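Local atomic coordinates of heme-binding protein A (PDB entry 3TPA), a protein that probably serves as a periplasmic solute-binding protein related to the glutathione-binding GbpA family of the Pasteurellaceae, although it is named for heme. Residues Leu283-Val286 and Lys287-Gln290; Gln376-Trp379 and Ala380-Gly383; Gly403-Ala407 and Gly408-Trp412. The protein carries 1 engineered substitution. All blocks are in the same frame, centred on the assembly; numbering follows the deposited sequence.

Contact 1: residues Leu283-Val286 and Lys287-Gln290. Unlike the reference sequence in segment 287-290: Gln290 (reference Arg).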
ATOM      1  N   LEU A 283      10.685  -4.107 -29.577  1.00 20.34           N
ATOM      2  CA  LEU A 283      10.349  -4.536 -28.222  1.00 17.94           C
ATOM      3  C   LEU A 283       9.375  -5.715 -28.189  1.00 21.98           C
ATOM      4  O   LEU A 283       9.152  -6.313 -27.138  1.00 18.26           O
ATOM      5  CB  LEU A 283       9.776  -3.356 -27.432  1.00 18.95           C
ATOM      6  CG  LEU A 283      10.710  -2.136 -27.304  1.00 22.94           C
ATOM      7  CD1 LEU A 283      10.078  -1.086 -26.407  1.00 20.92           C
ATOM      8  CD2 LEU A 283      12.067  -2.535 -26.749  1.00 21.30           C
ATOM      9  N   ASN A 284       8.774  -6.034 -29.334  1.00 17.73           N
ATOM     10  CA  ASN A 284       7.901  -7.215 -29.434  1.00 21.75           C
ATOM     11  C   ASN A 284       8.689  -8.521 -29.398  1.00 18.51           C
ATOM     12  O   ASN A 284       8.135  -9.604 -29.231  1.00 20.18           O
ATOM     13  CB  ASN A 284       7.048  -7.168 -30.708  1.00 25.65           C
ATOM     14  CG  ASN A 284       6.160  -8.387 -30.848  1.00 38.45           C
ATOM     15  OD1 ASN A 284       6.484  -9.321 -31.583  1.00 45.65           O
ATOM     16  ND2 ASN A 284       5.042  -8.397 -30.123  1.00 33.28           N
ATOM     17  N   ASN A 285       9.997  -8.392 -29.542  1.00 17.50           N
ATOM     18  CA  ASN A 285      10.903  -9.518 -29.652  1.00 18.54           C
ATOM     19  C   ASN A 285      11.502  -9.880 -28.296  1.00 20.16           C
ATOM     20  O   ASN A 285      12.217  -9.100 -27.690  1.00 20.65           O
ATOM     21  CB  ASN A 285      11.992  -9.154 -30.655  1.00 20.45           C
ATOM     22  CG  ASN A 285      12.976 -10.266 -30.878  1.00 28.89           C
ATOM     23  OD1 ASN A 285      13.485 -10.857 -29.933  1.00 22.10           O
ATOM     24  ND2 ASN A 285      13.263 -10.551 -32.141  1.00 31.26           N
ATOM     25  N   VAL A 286      11.208 -11.076 -27.815  1.00 20.76           N
ATOM     26  CA  VAL A 286      11.589 -11.440 -26.448  1.00 20.25           C
ATOM     27  C   VAL A 286      13.101 -11.362 -26.214  1.00 22.80           C
ATOM     28  O   VAL A 286      13.557 -10.989 -25.132  1.00 19.43           O
ATOM     29  CB  VAL A 286      11.068 -12.847 -26.078  1.00 25.78           C
ATOM     30  CG1 VAL A 286      11.615 -13.867 -27.043  1.00 33.37           C
ATOM     31  CG2 VAL A 286      11.459 -13.212 -24.654  1.00 20.24           C
ATOM     32  N   LYS A 287      13.887 -11.737 -27.218  1.00 19.05           N
ATOM     33  CA  LYS A 287      15.330 -11.706 -27.053  1.00 20.11           C
ATOM     34  C   LYS A 287      15.806 -10.264 -26.929  1.00 21.37           C
ATOM     35  O   LYS A 287      16.739  -9.979 -26.196  1.00 17.43           O
ATOM     36  CB  LYS A 287      16.043 -12.439 -28.193  1.00 23.57           C
ATOM     37  CG  LYS A 287      15.731 -13.962 -28.247  1.00 19.50           C
ATOM     38  CD  LYS A 287      16.605 -14.668 -29.286  1.00 23.52           C
ATOM     39  CE  LYS A 287      16.152 -16.108 -29.562  1.00 16.55           C
ATOM     40  NZ  LYS A 287      17.070 -16.753 -30.568  1.00 16.91           N
ATOM     41  N   VAL A 288      15.157  -9.350 -27.641  1.00 15.27           N
ATOM     42  CA  VAL A 288      15.516  -7.948 -27.495  1.00 14.47           C
ATOM     43  C   VAL A 288      15.237  -7.473 -26.082  1.00 19.01           C
ATOM     44  O   VAL A 288      16.067  -6.786 -25.473  1.00 17.72           O
ATOM     45  CB  VAL A 288      14.795  -7.043 -28.512  1.00 17.65           C
ATOM     46  CG1 VAL A 288      14.982  -5.579 -28.135  1.00 18.50           C
ATOM     47  CG2 VAL A 288      15.331  -7.305 -29.911  1.00 16.35           C
ATOM     48  N   ARG A 289      14.076  -7.844 -25.546  1.00 14.49           N
ATOM     49  CA  ARG A 289      13.741  -7.440 -24.192  1.00 14.47           C
ATOM     50  C   ARG A 289      14.740  -8.029 -23.195  1.00 17.27           C
ATOM     51  O   ARG A 289      15.216  -7.333 -22.310  1.00 16.95           O
ATOM     52  CB  ARG A 289      12.304  -7.816 -23.840  1.00 17.60           C
ATOM     53  CG  ARG A 289      11.263  -7.136 -24.740  1.00 16.22           C
ATOM     54  CD  ARG A 289       9.879  -7.153 -24.123  1.00 13.06           C
ATOM     55  NE  ARG A 289       9.369  -8.497 -23.825  1.00 11.00           N
ATOM     56  CZ  ARG A 289       8.589  -9.197 -24.640  1.00 21.41           C
ATOM     57  NH1 ARG A 289       8.254  -8.696 -25.821  1.00 20.01           N
ATOM     58  NH2 ARG A 289       8.159 -10.408 -24.286  1.00 14.92           N
ATOM     59  N   GLN A 290      15.084  -9.300 -23.367  1.00 13.10           N
ATOM     60  CA  GLN A 290      16.095  -9.935 -22.521  1.00 10.07           C
ATOM     61  C   GLN A 290      17.435  -9.206 -22.613  1.00 19.66           C
ATOM     62  O   GLN A 290      18.117  -9.022 -21.601  1.00 19.58           O
ATOM     63  CB  GLN A 290      16.259 -11.410 -22.896  1.00 12.64           C
ATOM     64  CG  GLN A 290      15.000 -12.231 -22.643  1.00 20.11           C
ATOM     65  CD  GLN A 290      15.097 -13.637 -23.205  1.00 26.07           C
ATOM     66  OE1 GLN A 290      15.825 -13.880 -24.168  1.00 23.58           O
ATOM     67  NE2 GLN A 290      14.365 -14.572 -22.601  1.00 18.66           N
TER
HETATM   68  O   HOH W   1       5.961 -10.207 -27.074  1.00 32.86           O

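Contact 2: residues Gln376-Trp379 and Ala380-Gly383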
ATOM      1  N   GLN A 376      20.076   4.881 -20.315  1.00 22.57           N
ATOM      2  CA  GLN A 376      20.426   5.427 -21.625  1.00 24.62           C
ATOM      3  C   GLN A 376      21.911   5.204 -21.981  1.00 23.98           C
ATOM      4  O   GLN A 376      22.228   4.821 -23.110  1.00 24.06           O
ATOM      5  CB  GLN A 376      20.088   6.918 -21.689  1.00 19.91           C
ATOM      6  CG  GLN A 376      20.547   7.621 -22.959  1.00 18.71           C
ATOM      7  CD  GLN A 376      20.269   9.120 -22.911  1.00 25.18           C
ATOM      8  OE1 GLN A 376      20.607   9.791 -21.940  1.00 22.63           O
ATOM      9  NE2 GLN A 376      19.635   9.644 -23.949  1.00 21.68           N
ATOM     10  N   ALA A 377      22.806   5.432 -21.019  1.00 18.63           N
ATOM     11  CA  ALA A 377      24.257   5.319 -21.259  1.00 22.49           C
ATOM     12  C   ALA A 377      24.711   3.893 -21.514  1.00 24.22           C
ATOM     13  O   ALA A 377      25.570   3.651 -22.369  1.00 26.55           O
ATOM     14  CB  ALA A 377      25.060   5.917 -20.089  1.00 18.05           C
ATOM     15  N   ASP A 378      24.158   2.944 -20.764  1.00 18.71           N
ATOM     16  CA  ASP A 378      24.482   1.533 -20.981  1.00 18.68           C
ATOM     17  C   ASP A 378      23.836   1.022 -22.261  1.00 22.68           C
ATOM     18  O   ASP A 378      24.475   0.340 -23.063  1.00 24.42           O
ATOM     19  CB  ASP A 378      24.078   0.674 -19.780  1.00 19.01           C
ATOM     20  CG  ASP A 378      25.004   0.874 -18.591  1.00 27.42           C
ATOM     21  OD1 ASP A 378      26.208   1.093 -18.832  1.00 26.93           O
ATOM     22  OD2 ASP A 378      24.539   0.822 -17.429  1.00 21.47           O
ATOM     23  N   TRP A 379      22.569   1.352 -22.471  1.00 23.02           N
ATOM     24  CA  TRP A 379      21.914   0.917 -23.694  1.00 18.83           C
ATOM     25  C   TRP A 379      22.680   1.407 -24.935  1.00 26.56           C
ATOM     26  O   TRP A 379      22.810   0.678 -25.916  1.00 25.60           O
ATOM     27  CB  TRP A 379      20.446   1.355 -23.728  1.00 17.39           C
ATOM     28  CG  TRP A 379      19.521   0.545 -22.816  1.00 20.76           C
ATOM     29  CD1 TRP A 379      19.881  -0.407 -21.903  1.00 15.64           C
ATOM     30  CD2 TRP A 379      18.091   0.626 -22.760  1.00 19.47           C
ATOM     31  NE1 TRP A 379      18.769  -0.902 -21.264  1.00 15.82           N
ATOM     32  CE2 TRP A 379      17.656  -0.287 -21.772  1.00 16.15           C
ATOM     33  CE3 TRP A 379      17.137   1.397 -23.436  1.00 18.95           C
ATOM     34  CZ2 TRP A 379      16.309  -0.464 -21.455  1.00 16.34           C
ATOM     35  CZ3 TRP A 379      15.799   1.233 -23.111  1.00 17.18           C
ATOM     36  CH2 TRP A 379      15.397   0.302 -22.134  1.00 18.06           C
ATOM     37  N   ALA A 380      23.196   2.631 -24.885  1.00 24.91           N
ATOM     38  CA  ALA A 380      23.949   3.193 -26.013  1.00 26.07           C
ATOM     39  C   ALA A 380      25.156   2.337 -26.376  1.00 28.68           C
ATOM     40  O   ALA A 380      25.463   2.139 -27.556  1.00 26.54           O
ATOM     41  CB  ALA A 380      24.394   4.619 -25.710  1.00 24.69           C
ATOM     42  N   LYS A 381      25.832   1.829 -25.350  1.00 24.65           N
ATOM     43  CA  LYS A 381      26.996   0.972 -25.539  1.00 24.22           C
ATOM     44  C   LYS A 381      26.694  -0.325 -26.291  1.00 26.42           C
ATOM     45  O   LYS A 381      27.600  -0.959 -26.810  1.00 29.23           O
ATOM     46  CB  LYS A 381      27.653   0.639 -24.201  1.00 27.99           C
ATOM     47  CG  LYS A 381      28.262   1.832 -23.483  1.00 33.66           C
ATOM     48  CD  LYS A 381      28.953   1.373 -22.206  1.00 41.32           C
ATOM     49  CE  LYS A 381      28.493   2.171 -20.999  1.00 45.65           C
ATOM     50  NZ  LYS A 381      28.976   1.591 -19.715  1.00 48.02           N
ATOM     51  N   ILE A 382      25.435  -0.738 -26.346  1.00 26.14           N
ATOM     52  CA  ILE A 382      25.103  -1.932 -27.133  1.00 27.44           C
ATOM     53  C   ILE A 382      24.358  -1.578 -28.413  1.00 24.32           C
ATOM     54  O   ILE A 382      23.755  -2.434 -29.044  1.00 28.10           O
ATOM     55  CB  ILE A 382      24.312  -2.989 -26.340  1.00 26.80           C
ATOM     56  CG1 ILE A 382      22.902  -2.485 -26.007  1.00 27.21           C
ATOM     57  CG2 ILE A 382      25.071  -3.396 -25.090  1.00 29.73           C
ATOM     58  CD1 ILE A 382      21.992  -3.575 -25.464  1.00 24.32           C
ATOM     59  N   GLY A 383      24.411  -0.306 -28.788  1.00 22.00           N
ATOM     60  CA  GLY A 383      23.847   0.136 -30.046  1.00 23.49           C
ATOM     61  C   GLY A 383      22.383   0.510 -29.989  1.00 22.68           C
ATOM     62  O   GLY A 383      21.763   0.749 -31.023  1.00 26.11           O
TER

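Contact 3: residues Gly403-Ala407 and Gly408-Trp412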
ATOM      1  N   GLY A 403      -0.397   3.042 -25.128  1.00 18.63           N
ATOM      2  CA  GLY A 403       0.612   2.330 -25.906  1.00 17.35           C
ATOM      3  C   GLY A 403       1.457   3.168 -26.850  1.00 17.95           C
ATOM      4  O   GLY A 403       2.058   2.642 -27.783  1.00 19.76           O
ATOM      5  N   GLU A 404       1.521   4.473 -26.613  1.00 21.37           N
ATOM      6  CA  GLU A 404       2.420   5.334 -27.386  1.00 23.94           C
ATOM      7  C   GLU A 404       3.897   5.224 -26.995  1.00 25.64           C
ATOM      8  O   GLU A 404       4.778   5.458 -27.821  1.00 27.29           O
ATOM      9  CB  GLU A 404       2.007   6.798 -27.267  1.00 28.88           C
ATOM     10  CG  GLU A 404       0.764   7.170 -28.048  1.00 41.76           C
ATOM     11  CD  GLU A 404       0.571   8.670 -28.110  1.00 54.06           C
ATOM     12  OE1 GLU A 404       1.504   9.376 -28.564  1.00 57.48           O
ATOM     13  OE2 GLU A 404      -0.505   9.139 -27.687  1.00 51.40           O
ATOM     14  N   PHE A 405       4.178   4.889 -25.741  1.00 20.79           N
ATOM     15  CA  PHE A 405       5.567   4.860 -25.288  1.00 17.18           C
ATOM     16  C   PHE A 405       6.290   3.653 -25.858  1.00 24.69           C
ATOM     17  O   PHE A 405       5.656   2.724 -26.400  1.00 20.37           O
ATOM     18  CB  PHE A 405       5.643   4.814 -23.760  1.00 20.26           C
ATOM     19  CG  PHE A 405       5.400   3.448 -23.186  1.00 13.93           C
ATOM     20  CD1 PHE A 405       6.414   2.764 -22.531  1.00 19.69           C
ATOM     21  CD2 PHE A 405       4.168   2.835 -23.334  1.00 13.86           C
ATOM     22  CE1 PHE A 405       6.200   1.493 -22.005  1.00 18.28           C
ATOM     23  CE2 PHE A 405       3.944   1.566 -22.825  1.00 23.54           C
ATOM     24  CZ  PHE A 405       4.967   0.895 -22.151  1.00 22.66           C
ATOM     25  N   ALA A 406       7.621   3.690 -25.740  1.00 19.63           N
ATOM     26  CA  ALA A 406       8.493   2.569 -26.078  1.00 17.71           C
ATOM     27  C   ALA A 406       9.003   1.938 -24.780  1.00 21.19           C
ATOM     28  O   ALA A 406       8.574   0.842 -24.391  1.00 15.46           O
ATOM     29  CB  ALA A 406       9.671   3.051 -26.935  1.00 14.68           C
ATOM     30  N   ALA A 407       9.932   2.637 -24.125  1.00 16.53           N
ATOM     31  CA  ALA A 407      10.397   2.273 -22.786  1.00 15.45           C
ATOM     32  C   ALA A 407      10.067   3.405 -21.818  1.00 17.69           C
ATOM     33  O   ALA A 407       9.882   4.544 -22.239  1.00 21.57           O
ATOM     34  CB  ALA A 407      11.907   2.012 -22.788  1.00 18.52           C
ATOM     35  N   GLY A 408      10.010   3.105 -20.526  1.00 21.14           N
ATOM     36  CA  GLY A 408       9.774   4.142 -19.538  1.00 18.79           C
ATOM     37  C   GLY A 408      10.066   3.725 -18.111  1.00 18.67           C
ATOM     38  O   GLY A 408      10.217   2.535 -17.796  1.00 13.27           O
ATOM     39  N   THR A 409      10.107   4.733 -17.243  1.00 15.00           N
ATOM     40  CA  THR A 409      10.392   4.560 -15.827  1.00 15.53           C
ATOM     41  C   THR A 409       9.083   4.631 -15.070  1.00 16.16           C
ATOM     42  O   THR A 409       8.466   5.694 -14.977  1.00 19.45           O
ATOM     43  CB  THR A 409      11.308   5.675 -15.286  1.00 18.24           C
ATOM     44  OG1 THR A 409      10.716   6.946 -15.561  1.00 19.72           O
ATOM     45  CG2 THR A 409      12.694   5.616 -15.923  1.00 13.33           C
ATOM     46  N   TYR A 410       8.671   3.499 -14.514  1.00 13.73           N
ATOM     47  CA  TYR A 410       7.376   3.396 -13.871  1.00 10.50           C
ATOM     48  C   TYR A 410       7.524   2.761 -12.495  1.00 16.41           C
ATOM     49  O   TYR A 410       8.582   2.207 -12.149  1.00 16.61           O
ATOM     50  CB  TYR A 410       6.427   2.555 -14.752  1.00 10.99           C
ATOM     51  CG  TYR A 410       6.281   3.103 -16.164  1.00 12.47           C
ATOM     52  CD1 TYR A 410       5.548   4.267 -16.408  1.00 15.32           C
ATOM     53  CD2 TYR A 410       6.896   2.477 -17.244  1.00 18.33           C
ATOM     54  CE1 TYR A 410       5.412   4.779 -17.695  1.00 18.80           C
ATOM     55  CE2 TYR A 410       6.756   2.972 -18.539  1.00 15.79           C
ATOM     56  CZ  TYR A 410       6.016   4.124 -18.757  1.00 19.50           C
ATOM     57  OH  TYR A 410       5.875   4.623 -20.036  1.00 14.55           O
ATOM     58  N   GLY A 411       6.460   2.845 -11.711  1.00  9.78           N
ATOM     59  CA  GLY A 411       6.437   2.229 -10.403  1.00 14.42           C
ATOM     60  C   GLY A 411       5.039   1.742 -10.076  1.00 18.39           C
ATOM     61  O   GLY A 411       4.045   2.239 -10.620  1.00 17.88           O
ATOM     62  N   TRP A 412       4.958   0.747  -9.207  1.00 13.87           N
ATOM     63  CA  TRP A 412       3.666   0.271  -8.737  1.00 17.79           C
ATOM     64  C   TRP A 412       3.719   0.055  -7.232  1.00 18.00           C
ATOM     65  O   TRP A 412       4.724  -0.424  -6.705  1.00 17.17           O
ATOM     66  CB  TRP A 412       3.298  -1.046  -9.438  1.00 18.91           C
ATOM     67  CG  TRP A 412       2.046  -1.683  -8.895  1.00  9.37           C
ATOM     68  CD1 TRP A 412       1.968  -2.739  -8.020  1.00 14.39           C
ATOM     69  CD2 TRP A 412       0.700  -1.301  -9.187  1.00 12.89           C
ATOM     70  NE1 TRP A 412       0.654  -3.029  -7.748  1.00 15.66           N
ATOM     71  CE2 TRP A 412      -0.147  -2.163  -8.455  1.00 17.89           C
ATOM     72  CE3 TRP A 412       0.124  -0.309  -9.999  1.00 12.74           C
ATOM     73  CZ2 TRP A 412      -1.533  -2.069  -8.509  1.00 11.70           C
ATOM     74  CZ3 TRP A 412      -1.255  -0.217 -10.054  1.00 14.95           C
ATOM     75  CH2 TRP A 412      -2.070  -1.094  -9.312  1.00 14.96           C
TER

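Contact 1: residues Leu283-Val286 and Lys287-Gln290
Asn285 is the N-cap of helix 286-294. Its OD1 accepts from Val288 N at 3.2 Å, with the donor 45° above the carbonyl plane, and weakly from Lys287 N. With CG anti to the backbone N (chi1 -179°), the amide folds back over the first turn, and Asn285 CB lies 3.9 Å from Val288 CG2. This is the usual N-cap role, an acceptor for amide N-H groups of the first turn. Arg289 folds back to the loop before the helix. Its NH1 donates to Leu283 O at 2.9 Å, with the oxygen close to the guanidinium plane. Val286 CA sits over one face of the same group. A water accepts from Arg289 NH1 at 3.0 Å and donates to Asn284 O. Behind this first shell, the backbone bonds from Arg289 N to Asn285 O and from Gln290 N to Val286 O begin the regular helix. Arg289 NH2 also donates to Asn475 O, so two of its nitrogens have carbonyl partners. Gln290 differs from the reference sequence, which has arginine; its side chain runs beside Val286. Lys287 forms a salt bridge with Glu344. The helix start follows the loop after strand 261-276 and meets helix 335-344, where Val288 touches Leu342.

Contact 2: residues Gln376-Trp379 and Ala380-Gly383
Helix 368-381 runs out here: Ala380 N still donates to Gln376 O at 3.0 Å, and Ile382 N then turns to Trp379 O at 3.0 Å with its donor 59° above the carbonyl plane. The ending is a Schellman motif with Gly383 at C-prime. Val384 N bonds back to Trp379 O and Gly383 N to Ala380 O, and the positive phi of Gly383 turns the chain into strand 384-389. This is the exit from the helix of a beta-alpha-beta unit, which begins with strand 351-356. Ile382 has CG1 between its backbone N and carbonyl carbon (chi1 68°), which brings CG1 to 3.2 Å from Trp379 O. The Ile382 side chain packs on Leu335, Ala338 and Leu342 of helix 335-344. Trp379 leaves the helix on its buried side, where NE1 donates to Leu292 O and the side chain touches Val384 and Ala386. Asp378 and Lys381 lie side by side, one helical turn apart, and point the same way. The lysine methylenes pass the backbone, with Lys381 CG 3.4 Å from Ala377 O. A bend at chi3 (-128°) then swings the chain end toward the carboxylate. There Lys381 NZ meets Asp378 OD1 at 2.9 Å in a salt bridge, nearly in line with the C-O bond.

Contact 3: residues Gly403-Ala407 and Gly408-Trp412
Phe405 and Tyr410 form an offset edge-to-face pair, the edge of Tyr410 turned toward the face of Phe405. The ring centroids are 5.5 Å apart and the planes stand at 85°. This is the tight part of the contact. Tyr410 OH lies 3.2 Å from Phe405 CD1, and Tyr410 CE2 is 3.8 Å from Phe405 CE1. Phe405 CG sits between its backbone N and carbonyl carbon (chi1 79°), which turns the ring toward the strand that follows. Gly408 N then lies at the edge of that ring, 4.1 Å from Phe405 CD1. Gly408 also has no CB to meet the tyrosine hydroxyl, which passes close by. The looser side is the loop entrance. Gly403 ends helix 393-401 in a Schellman motif, and Glu404 is exposed. Around the buried side, Trp356 touches both aromatic residues and Phe396 meets the Tyr410 ring. Tyr437 meets that ring edge-to-face. Tyr410 OH has a hydrogen-bond partner in Thr400 OG1. The chemistry implies a largely apolar join between the loop that follows helix 393-401 and strand 407-413, with the buried hydroxyl satisfied by a threonine of that helix.

The three contacts lie in one lobe of the solute-binding protein and follow one another along the chain. Contact 3 touches both others. Its Ala406 O is 3.2 Å from Leu283 CD1 of contact 1, and its Ala407 CB is 3.9 Å from Trp379 CH2 of contact 2. Contacts 1 and 2 do not touch; their nearest atoms are about 6 Å apart, their centres about 16 Å. Helix 335-344 bridges them, since it packs on Val288 of one and Ile382 of the other. From contact 3 the centres are about 15 Å to contact 1 and about 18 Å to contact 2. All three are structural packing within this lobe, and their relation to any ligand site is not established.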